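Local coordinates for protein CRISPR-associated endonuclease Cas1 (Thermotoga maritima, PDB 4XTK) that probably acts as a metal-dependent, double-stranded DNA endonuclease in CRISPR adaptive immunity, working as a homodimer that joins with Cas2, at residues E[97-102]-E[314-319]; E[120-125]-E[130-135]; E[165-170]-E[174-179]. One frame throughout, in Å; residues are numbered along the deposited sequence.

Interaction 1 (E[97-102]-E[314-319])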
loop_
_atom_site.group_PDB
_atom_site.type_symbol
_atom_site.label_atom_id
_atom_site.label_comp_id
_atom_site.label_asym_id
_atom_site.label_seq_id
_atom_site.Cartn_x
_atom_site.Cartn_y
_atom_site.Cartn_z
ATOM N N ALA E 97 6.403 -11.149 8.206
ATOM C CA ALA E 97 7.778 -11.492 7.854
ATOM C C ALA E 97 8.373 -12.309 8.977
ATOM O O ALA E 97 9.028 -13.346 8.753
ATOM C CB ALA E 97 8.599 -10.256 7.604
ATOM N N GLU E 98 8.114 -11.850 10.195
ATOM C CA GLU E 98 8.549 -12.585 11.364
ATOM C C GLU E 98 7.952 -14.012 11.381
ATOM O O GLU E 98 8.679 -14.943 11.717
ATOM C CB GLU E 98 8.193 -11.831 12.641
ATOM C CG GLU E 98 8.321 -12.642 13.924
ATOM C CD GLU E 98 7.594 -12.004 15.095
ATOM O OE1 GLU E 98 7.494 -10.760 15.132
ATOM O OE2 GLU E 98 7.102 -12.756 15.965
ATOM N N HIS E 99 6.694 -14.263 10.992
ATOM C CA HIS E 99 6.357 -15.682 11.081
ATOM C C HIS E 99 6.785 -16.425 9.813
ATOM O O HIS E 99 6.693 -17.651 9.763
ATOM C CB HIS E 99 4.882 -15.998 11.358
ATOM C CG HIS E 99 4.331 -15.333 12.571
ATOM N ND1 HIS E 99 5.125 -14.925 13.624
ATOM C CD2 HIS E 99 3.062 -15.343 13.069
ATOM C CE1 HIS E 99 4.363 -14.474 14.595
ATOM N NE2 HIS E 99 3.099 -14.734 14.286
ATOM N N TYR E 100 7.243 -15.706 8.795
ATOM C CA TYR E 100 7.761 -16.406 7.639
ATOM C C TYR E 100 9.213 -16.899 7.810
ATOM O O TYR E 100 9.520 -18.043 7.476
ATOM C CB TYR E 100 7.666 -15.526 6.403
ATOM C CG TYR E 100 8.027 -16.265 5.136
ATOM C CD1 TYR E 100 7.083 -17.031 4.464
ATOM C CD2 TYR E 100 9.321 -16.216 4.621
ATOM C CE1 TYR E 100 7.408 -17.714 3.316
ATOM C CE2 TYR E 100 9.653 -16.901 3.463
ATOM C CZ TYR E 100 8.691 -17.645 2.817
ATOM O OH TYR E 100 9.013 -18.326 1.668
ATOM N N ILE E 101 10.102 -16.052 8.325
ATOM C CA ILE E 101 11.524 -16.390 8.361
ATOM C C ILE E 101 11.846 -17.342 9.506
ATOM O O ILE E 101 12.917 -17.949 9.546
ATOM C CB ILE E 101 12.405 -15.137 8.495
ATOM C CG1 ILE E 101 12.218 -14.499 9.874
ATOM C CG2 ILE E 101 12.099 -14.147 7.379
ATOM C CD1 ILE E 101 13.103 -13.307 10.120
ATOM N N ASN E 102 10.910 -17.468 10.437
ATOM C CA ASN E 102 11.002 -18.466 11.491
ATOM C C ASN E 102 10.302 -19.724 11.013
ATOM O O ASN E 102 9.083 -19.725 10.851
ATOM C CB ASN E 102 10.355 -17.953 12.775
ATOM C CG ASN E 102 10.502 -18.918 13.932
ATOM O OD1 ASN E 102 9.980 -20.032 13.900
ATOM N ND2 ASN E 102 11.204 -18.487 14.972
ATOM N N LYS E 314 -5.468 -12.792 14.070
ATOM C CA LYS E 314 -5.389 -13.015 15.499
ATOM C C LYS E 314 -4.191 -13.890 15.832
ATOM O O LYS E 314 -3.484 -13.630 16.804
ATOM C CB LYS E 314 -6.694 -13.619 16.020
ATOM C CG LYS E 314 -7.795 -12.577 16.150
ATOM C CD LYS E 314 -9.070 -13.135 16.760
ATOM C CE LYS E 314 -9.622 -14.304 15.969
ATOM N NZ LYS E 314 -10.989 -14.640 16.450
ATOM N N HIS E 315 -3.942 -14.899 15.004
ATOM C CA HIS E 315 -2.779 -15.761 15.189
ATOM C C HIS E 315 -1.475 -14.964 15.155
ATOM O O HIS E 315 -0.607 -15.139 16.014
ATOM C CB HIS E 315 -2.746 -16.849 14.118
ATOM C CG HIS E 315 -1.489 -17.661 14.122
ATOM N ND1 HIS E 315 -1.250 -18.666 15.036
ATOM C CD2 HIS E 315 -0.393 -17.609 13.325
ATOM C CE1 HIS E 315 -0.068 -19.204 14.795
ATOM N NE2 HIS E 315 0.470 -18.581 13.761
ATOM N N LEU E 316 -1.351 -14.081 14.168
ATOM C CA LEU E 316 -0.121 -13.322 13.979
ATOM C C LEU E 316 0.213 -12.423 15.170
ATOM O O LEU E 316 1.386 -12.226 15.482
ATOM C CB LEU E 316 -0.202 -12.483 12.702
ATOM C CG LEU E 316 -0.116 -13.285 11.397
ATOM C CD1 LEU E 316 -0.369 -12.412 10.210
ATOM C CD2 LEU E 316 1.214 -13.930 11.232
ATOM N N ILE E 317 -0.802 -11.886 15.840
ATOM C CA ILE E 317 -0.551 -10.989 16.966
ATOM C C ILE E 317 -0.558 -11.685 18.329
ATOM O O ILE E 317 -0.444 -11.026 19.358
ATOM C CB ILE E 317 -1.569 -9.833 17.013
ATOM C CG1 ILE E 317 -2.972 -10.352 17.327
ATOM C CG2 ILE E 317 -1.558 -9.066 15.712
ATOM C CD1 ILE E 317 -4.009 -9.254 17.419
ATOM N N GLY E 318 -0.704 -13.004 18.344
ATOM C CA GLY E 318 -0.598 -13.750 19.588
ATOM C C GLY E 318 -1.907 -13.961 20.328
ATOM O O GLY E 318 -1.990 -14.796 21.230
ATOM N N GLU E 319 -2.925 -13.194 19.951
ATOM C CA GLU E 319 -4.280 -13.374 20.466
ATOM C C GLU E 319 -4.930 -14.582 19.794
ATOM O O GLU E 319 -5.046 -14.614 18.577
ATOM C CB GLU E 319 -5.103 -12.119 20.208
ATOM C CG GLU E 319 -5.583 -11.396 21.445
ATOM C CD GLU E 319 -6.542 -10.285 21.084
ATOM O OE1 GLU E 319 -6.694 -10.028 19.867
ATOM O OE2 GLU E 319 -7.126 -9.664 22.001
#
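H99, near the end of helix 93-101, meets the last turn of helix 301-316 at H315 and L316. This is a buried contact between the ends of two helices in the largely helical part of the Cas1 fold. It places the C-terminal helix against a helix that packs on its counterpart in the dimer, where A97 touches A97 of the second subunit. I109 of helix 103-127 touches both H99 and H315, so a third helix borders the contact.

H99 points toward helix 301-316, with CG anti to its carbonyl carbon (chi1 -55°). Its NE2 gives a weak hydrogen bond to the backbone oxygen L316 O, 3.3 Å away. The N-H···O angle is 128°, so the bond is clearly bent. H315 O also lies near the plane of the H99 ring, at its edge, but it is too far from NE2 to bond. The side chain of L316 comes in obliquely beside the same ring; its modelled carbon approach is too close to be relied on.

The H315 ring is the other neighbour. The two imidazole planes are turned by 71° and their centroids are 5.7 Å apart, an oblique pairing. F322 also holds H315: the rings stack, and H315 ND1 is hydrogen-bonded to F322 N. Between the two histidine rings, H99 CD2 and H315 CD2 come to 4.1 Å.

Interaction 2 (E[120-125]-E[130-135])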
loop_
_atom_site.group_PDB
_atom_site.type_symbol
_atom_site.label_atom_id
_atom_site.label_comp_id
_atom_site.label_asym_id
_atom_site.label_seq_id
_atom_site.Cartn_x
_atom_site.Cartn_y
_atom_site.Cartn_z
ATOM N N ASN E 120 -11.826 -29.949 4.366
ATOM C CA ASN E 120 -12.803 -29.437 3.422
ATOM C C ASN E 120 -12.951 -30.363 2.225
ATOM O O ASN E 120 -14.064 -30.601 1.751
ATOM C CB ASN E 120 -12.424 -28.036 2.957
ATOM C CG ASN E 120 -12.600 -27.001 4.044
ATOM O OD1 ASN E 120 -13.121 -27.297 5.125
ATOM N ND2 ASN E 120 -12.183 -25.773 3.760
ATOM N N MET E 121 -11.825 -30.884 1.742
ATOM C CA MET E 121 -11.834 -31.875 0.673
ATOM C C MET E 121 -12.651 -33.101 1.079
ATOM O O MET E 121 -13.514 -33.560 0.329
ATOM C CB MET E 121 -10.407 -32.297 0.300
ATOM C CG MET E 121 -9.676 -31.337 -0.630
ATOM S SD MET E 121 -8.095 -31.990 -1.226
ATOM C CE MET E 121 -6.908 -31.076 -0.259
ATOM N N VAL E 122 -12.379 -33.623 2.270
ATOM C CA VAL E 122 -13.062 -34.817 2.753
ATOM C C VAL E 122 -14.557 -34.579 2.933
ATOM O O VAL E 122 -15.377 -35.418 2.551
ATOM C CB VAL E 122 -12.461 -35.305 4.085
ATOM C CG1 VAL E 122 -13.385 -36.293 4.767
ATOM C CG2 VAL E 122 -11.097 -35.918 3.848
ATOM N N ASP E 123 -14.911 -33.430 3.503
ATOM C CA ASP E 123 -16.314 -33.106 3.730
ATOM C C ASP E 123 -17.088 -32.988 2.415
ATOM O O ASP E 123 -18.224 -33.462 2.314
ATOM C CB ASP E 123 -16.446 -31.814 4.540
ATOM C CG ASP E 123 -16.045 -31.994 5.994
ATOM O OD1 ASP E 123 -15.970 -33.156 6.450
ATOM O OD2 ASP E 123 -15.817 -30.976 6.684
ATOM N N PHE E 124 -16.470 -32.374 1.412
ATOM C CA PHE E 124 -17.117 -32.223 0.118
ATOM C C PHE E 124 -17.419 -33.592 -0.491
ATOM O O PHE E 124 -18.514 -33.824 -1.013
ATOM C CB PHE E 124 -16.248 -31.392 -0.830
ATOM C CG PHE E 124 -16.913 -31.075 -2.139
ATOM C CD1 PHE E 124 -17.780 -30.002 -2.247
ATOM C CD2 PHE E 124 -16.680 -31.855 -3.259
ATOM C CE1 PHE E 124 -18.398 -29.709 -3.446
ATOM C CE2 PHE E 124 -17.296 -31.567 -4.463
ATOM C CZ PHE E 124 -18.155 -30.490 -4.555
ATOM N N LEU E 125 -16.451 -34.499 -0.404
ATOM C CA LEU E 125 -16.616 -35.852 -0.926
ATOM C C LEU E 125 -17.690 -36.648 -0.175
ATOM O O LEU E 125 -18.496 -37.351 -0.792
ATOM C CB LEU E 125 -15.283 -36.601 -0.881
ATOM C CG LEU E 125 -14.184 -36.083 -1.812
ATOM C CD1 LEU E 125 -12.881 -36.812 -1.553
ATOM C CD2 LEU E 125 -14.603 -36.221 -3.272
ATOM N N VAL E 130 -19.160 -39.942 -1.762
ATOM C CA VAL E 130 -17.947 -40.474 -2.370
ATOM C C VAL E 130 -16.956 -40.859 -1.267
ATOM O O VAL E 130 -16.873 -40.176 -0.245
ATOM C CB VAL E 130 -17.308 -39.439 -3.329
ATOM C CG1 VAL E 130 -15.947 -39.910 -3.826
ATOM C CG2 VAL E 130 -18.237 -39.144 -4.494
ATOM N N ARG E 131 -16.211 -41.947 -1.467
ATOM C CA ARG E 131 -15.225 -42.400 -0.480
ATOM C C ARG E 131 -14.043 -41.437 -0.379
ATOM O O ARG E 131 -13.397 -41.127 -1.376
ATOM C CB ARG E 131 -14.716 -43.798 -0.837
ATOM C CG ARG E 131 -15.794 -44.734 -1.353
ATOM C CD ARG E 131 -15.854 -46.006 -0.524
ATOM N NE ARG E 131 -14.753 -46.916 -0.829
ATOM C CZ ARG E 131 -13.963 -47.467 0.088
ATOM N NH1 ARG E 131 -14.142 -47.190 1.374
ATOM N NH2 ARG E 131 -12.989 -48.287 -0.281
ATOM N N ALA E 132 -13.786 -40.940 0.826
ATOM C CA ALA E 132 -12.674 -40.017 1.055
ATOM C C ALA E 132 -11.435 -40.680 1.671
ATOM O O ALA E 132 -10.440 -40.007 1.942
ATOM C CB ALA E 132 -13.138 -38.856 1.930
ATOM N N ASP E 133 -11.498 -41.990 1.901
ATOM C CA ASP E 133 -10.462 -42.687 2.669
ATOM C C ASP E 133 -9.075 -42.625 2.023
ATOM O O ASP E 133 -8.063 -42.676 2.724
ATOM C CB ASP E 133 -10.859 -44.152 2.903
ATOM C CG ASP E 133 -11.032 -44.931 1.611
ATOM O OD1 ASP E 133 -11.138 -44.303 0.538
ATOM O OD2 ASP E 133 -11.067 -46.178 1.668
ATOM N N SER E 134 -9.027 -42.509 0.698
ATOM C CA SER E 134 -7.755 -42.443 -0.013
ATOM C C SER E 134 -6.921 -41.257 0.470
ATOM O O SER E 134 -5.689 -41.312 0.481
ATOM C CB SER E 134 -7.982 -42.346 -1.522
ATOM O OG SER E 134 -8.779 -41.224 -1.844
ATOM N N LEU E 135 -7.610 -40.201 0.893
ATOM C CA LEU E 135 -6.970 -38.975 1.343
ATOM C C LEU E 135 -6.258 -39.116 2.685
ATOM O O LEU E 135 -5.449 -38.265 3.049
ATOM C CB LEU E 135 -8.002 -37.849 1.432
ATOM C CG LEU E 135 -8.494 -37.290 0.098
ATOM C CD1 LEU E 135 -9.484 -36.146 0.313
ATOM C CD2 LEU E 135 -7.310 -36.838 -0.743
#
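V130 N donates to L125 O over 2.8 Å, with an N-H···O angle of 160°. This bond joins segment 120-125, near the end of helix 103-127, to segment 130-135, which runs back alongside it. V130 lies opposite L125, and A132 lies opposite V122, where the CA atoms are 5.5 Å apart. L135 N then bonds to A132 O as the returning chain curls toward helix 136-144.

The side chains between them are apolar. L125 does most of the touching. Its CG sits beside its own backbone N (chi1 -67°), and the two methyl groups part from there. CD1 meets L135 CD1 tip to tip at 3.9 Å and also rests on A132 CB. CD2 goes the other way, to V130 CG1, and the L125 and V130 side chains cross obliquely.

The loop links helix 103-127 to helix 136-144 in the helical part of Cas1. The V122 methyl groups are divided as well. CG1 contacts A132 CB at 3.8 Å, while CG2 touches L135 CD1. The V122 and L135 side chains run past one another, pointing opposite ways.

M121 adds its CB, 4.0 Å from L135 CD1. The M121 side chain lies about 4 Å from that of E155, a probable manganese ligand. Helix 148-166 flanks the loop, with Y162 touching M121 and M165 touching V130. R131 and D133 point away from helix 103-127. R131 NH1 is 3.3 Å from D133 OD2, but that oxygen is off the guanidinium plane, so the pairing is by charge alone.

Interaction 3 (E[165-170]-E[174-179])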
loop_
_atom_site.group_PDB
_atom_site.type_symbol
_atom_site.label_atom_id
_atom_site.label_comp_id
_atom_site.label_asym_id
_atom_site.label_seq_id
_atom_site.Cartn_x
_atom_site.Cartn_y
_atom_site.Cartn_z
ATOM N N MET E 165 -11.243 -38.314 -7.558
ATOM C CA MET E 165 -12.453 -38.786 -6.898
ATOM C C MET E 165 -13.643 -37.950 -7.347
ATOM O O MET E 165 -14.767 -38.444 -7.410
ATOM C CB MET E 165 -12.309 -38.741 -5.375
ATOM C CG MET E 165 -11.189 -39.616 -4.810
ATOM S SD MET E 165 -11.305 -41.358 -5.284
ATOM C CE MET E 165 -13.003 -41.740 -4.865
ATOM N N ILE E 166 -13.385 -36.686 -7.671
ATOM C CA ILE E 166 -14.427 -35.782 -8.153
ATOM C C ILE E 166 -14.949 -36.243 -9.510
ATOM O O ILE E 166 -16.127 -36.082 -9.821
ATOM C CB ILE E 166 -13.904 -34.329 -8.260
ATOM C CG1 ILE E 166 -13.655 -33.750 -6.870
ATOM C CG2 ILE E 166 -14.885 -33.445 -8.995
ATOM C CD1 ILE E 166 -14.880 -33.719 -6.007
ATOM N N ASP E 167 -14.074 -36.845 -10.308
ATOM C CA ASP E 167 -14.451 -37.308 -11.638
ATOM C C ASP E 167 -15.492 -38.427 -11.632
ATOM O O ASP E 167 -16.105 -38.706 -12.660
ATOM C CB ASP E 167 -13.213 -37.770 -12.406
ATOM C CG ASP E 167 -12.568 -36.651 -13.196
ATOM O OD1 ASP E 167 -13.245 -35.626 -13.433
ATOM O OD2 ASP E 167 -11.391 -36.801 -13.590
ATOM N N SER E 168 -15.703 -39.065 -10.486
ATOM C CA SER E 168 -16.718 -40.112 -10.401
ATOM C C SER E 168 -18.118 -39.508 -10.297
ATOM O O SER E 168 -19.119 -40.217 -10.400
ATOM C CB SER E 168 -16.444 -41.041 -9.216
ATOM O OG SER E 168 -16.508 -40.353 -7.981
ATOM N N LEU E 169 -18.179 -38.196 -10.096
ATOM C CA LEU E 169 -19.448 -37.480 -10.023
ATOM C C LEU E 169 -19.831 -36.855 -11.359
ATOM O O LEU E 169 -20.909 -36.281 -11.495
ATOM C CB LEU E 169 -19.375 -36.394 -8.950
ATOM C CG LEU E 169 -19.179 -36.922 -7.532
ATOM C CD1 LEU E 169 -18.899 -35.782 -6.577
ATOM C CD2 LEU E 169 -20.403 -37.716 -7.093
ATOM N N VAL E 170 -18.945 -36.975 -12.342
ATOM C CA VAL E 170 -19.168 -36.361 -13.646
ATOM C C VAL E 170 -19.711 -37.366 -14.656
ATOM O O VAL E 170 -19.053 -38.349 -14.984
ATOM C CB VAL E 170 -17.880 -35.744 -14.200
ATOM C CG1 VAL E 170 -18.123 -35.203 -15.594
ATOM C CG2 VAL E 170 -17.390 -34.655 -13.281
ATOM N N ARG E 174 -16.468 -36.340 -21.515
ATOM C CA ARG E 174 -15.828 -35.206 -22.181
ATOM C C ARG E 174 -15.501 -34.116 -21.165
ATOM O O ARG E 174 -14.616 -33.291 -21.382
ATOM C CB ARG E 174 -16.722 -34.627 -23.280
ATOM C CG ARG E 174 -16.935 -35.526 -24.482
ATOM C CD ARG E 174 -17.903 -34.881 -25.459
ATOM N NE ARG E 174 -19.149 -34.491 -24.799
ATOM C CZ ARG E 174 -20.210 -33.987 -25.425
ATOM N NH1 ARG E 174 -20.188 -33.816 -26.741
ATOM N NH2 ARG E 174 -21.294 -33.663 -24.735
ATOM N N PHE E 175 -16.274 -34.098 -20.085
ATOM C CA PHE E 175 -16.138 -33.130 -19.006
ATOM C C PHE E 175 -15.416 -33.619 -17.749
ATOM O O PHE E 175 -15.405 -32.920 -16.741
ATOM C CB PHE E 175 -17.520 -32.590 -18.646
ATOM C CG PHE E 175 -18.069 -31.672 -19.688
ATOM C CD1 PHE E 175 -18.774 -32.175 -20.769
ATOM C CD2 PHE E 175 -17.836 -30.308 -19.616
ATOM C CE1 PHE E 175 -19.258 -31.335 -21.745
ATOM C CE2 PHE E 175 -18.319 -29.458 -20.588
ATOM C CZ PHE E 175 -19.029 -29.971 -21.653
ATOM N N ARG E 176 -14.872 -34.830 -17.774
ATOM C CA ARG E 176 -14.072 -35.306 -16.641
ATOM C C ARG E 176 -12.719 -34.597 -16.573
ATOM O O ARG E 176 -12.130 -34.252 -17.599
ATOM C CB ARG E 176 -13.866 -36.825 -16.709
ATOM C CG ARG E 176 -15.164 -37.598 -16.595
ATOM C CD ARG E 176 -14.958 -39.067 -16.324
ATOM N NE ARG E 176 -16.218 -39.691 -15.930
ATOM C CZ ARG E 176 -16.311 -40.770 -15.161
ATOM N NH1 ARG E 176 -15.214 -41.354 -14.696
ATOM N NH2 ARG E 176 -17.503 -41.259 -14.852
ATOM N N ILE E 177 -12.243 -34.377 -15.352
ATOM C CA ILE E 177 -10.961 -33.720 -15.129
ATOM C C ILE E 177 -9.810 -34.581 -15.624
ATOM O O ILE E 177 -8.793 -34.062 -16.085
ATOM C CB ILE E 177 -10.747 -33.408 -13.639
ATOM C CG1 ILE E 177 -11.953 -32.646 -13.081
ATOM C CG2 ILE E 177 -9.443 -32.641 -13.423
ATOM C CD1 ILE E 177 -11.989 -32.582 -11.571
ATOM N N GLU E 178 -10.007 -35.898 -15.567
ATOM C CA GLU E 178 -8.933 -36.860 -15.789
ATOM C C GLU E 178 -7.822 -36.569 -14.778
ATOM O O GLU E 178 -8.005 -36.748 -13.573
ATOM C CB GLU E 178 -8.416 -36.798 -17.228
ATOM C CG GLU E 178 -9.448 -37.198 -18.277
ATOM C CD GLU E 178 -9.972 -38.613 -18.086
ATOM O OE1 GLU E 178 -9.145 -39.542 -17.955
ATOM O OE2 GLU E 178 -11.211 -38.797 -18.074
ATOM N N LYS E 179 -6.671 -36.141 -15.269
ATOM C CA LYS E 179 -5.579 -35.727 -14.400
ATOM C C LYS E 179 -5.467 -34.199 -14.349
ATOM O O LYS E 179 -5.456 -33.552 -15.388
ATOM C CB LYS E 179 -4.281 -36.357 -14.899
ATOM C CG LYS E 179 -3.051 -36.179 -14.040
ATOM C CD LYS E 179 -1.902 -36.955 -14.707
ATOM C CE LYS E 179 -0.605 -36.917 -13.917
ATOM N NZ LYS E 179 -0.675 -37.708 -12.661
#
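D167 spreads its carboxylate across two successive backbone N-H groups. OD1 accepts from I177 N at an N-H···O angle of 156°, in a bond modelled as very short. OD2 takes a weaker, more bent bond from E178 N. The two contacts probably limit rotation of the buried carboxylate; the length of the OD1 bond is doubtful.

R176 reaches back over segment 165-170. It is extended from CG to NE, and D167 O sits over the centre of one guanidinium face, 3.2 Å above the plane. NE and NH2 each make a weak bond to V170 O, both at 3.3 Å.

Apolar groups pack around these polar ones. V170 CG1 lies 3.9 Å from R176 CG and 4.1 Å from F175 CB. I166 CG2 touches I177 CD1 at 4.0 Å.

Farther out, L248 of helix 230-252 touches I166 and V170. V251 of that helix touches F175, whose ring also meets F188. The arrangement belongs to the loop that follows helix 148-166 and leads to helix 188-208 of the Cas1 helical domain, closed by an aspartate carboxylate that accepts from consecutive main-chain N-H groups.

Interactions 2 and 3 form one packed region. Their centres are 15 Å apart and they touch directly: V130 CG1 is 3.6 Å from M165 CE, and F124 CE2 is 3.6 Å from I166 CD1. Interaction 1 stands apart, by the dimer interface. Its nearest atoms are about 17 Å from interaction 2 and about 26 Å from interaction 3. Helices 93-101 and 103-127 follow each other in the chain and lead from interaction 1 to interaction 2. The probable manganese site lies closest to interaction 2, where the M121 side chain is about 7 Å from that of E236. Interactions 1 and 3 lie away from that site.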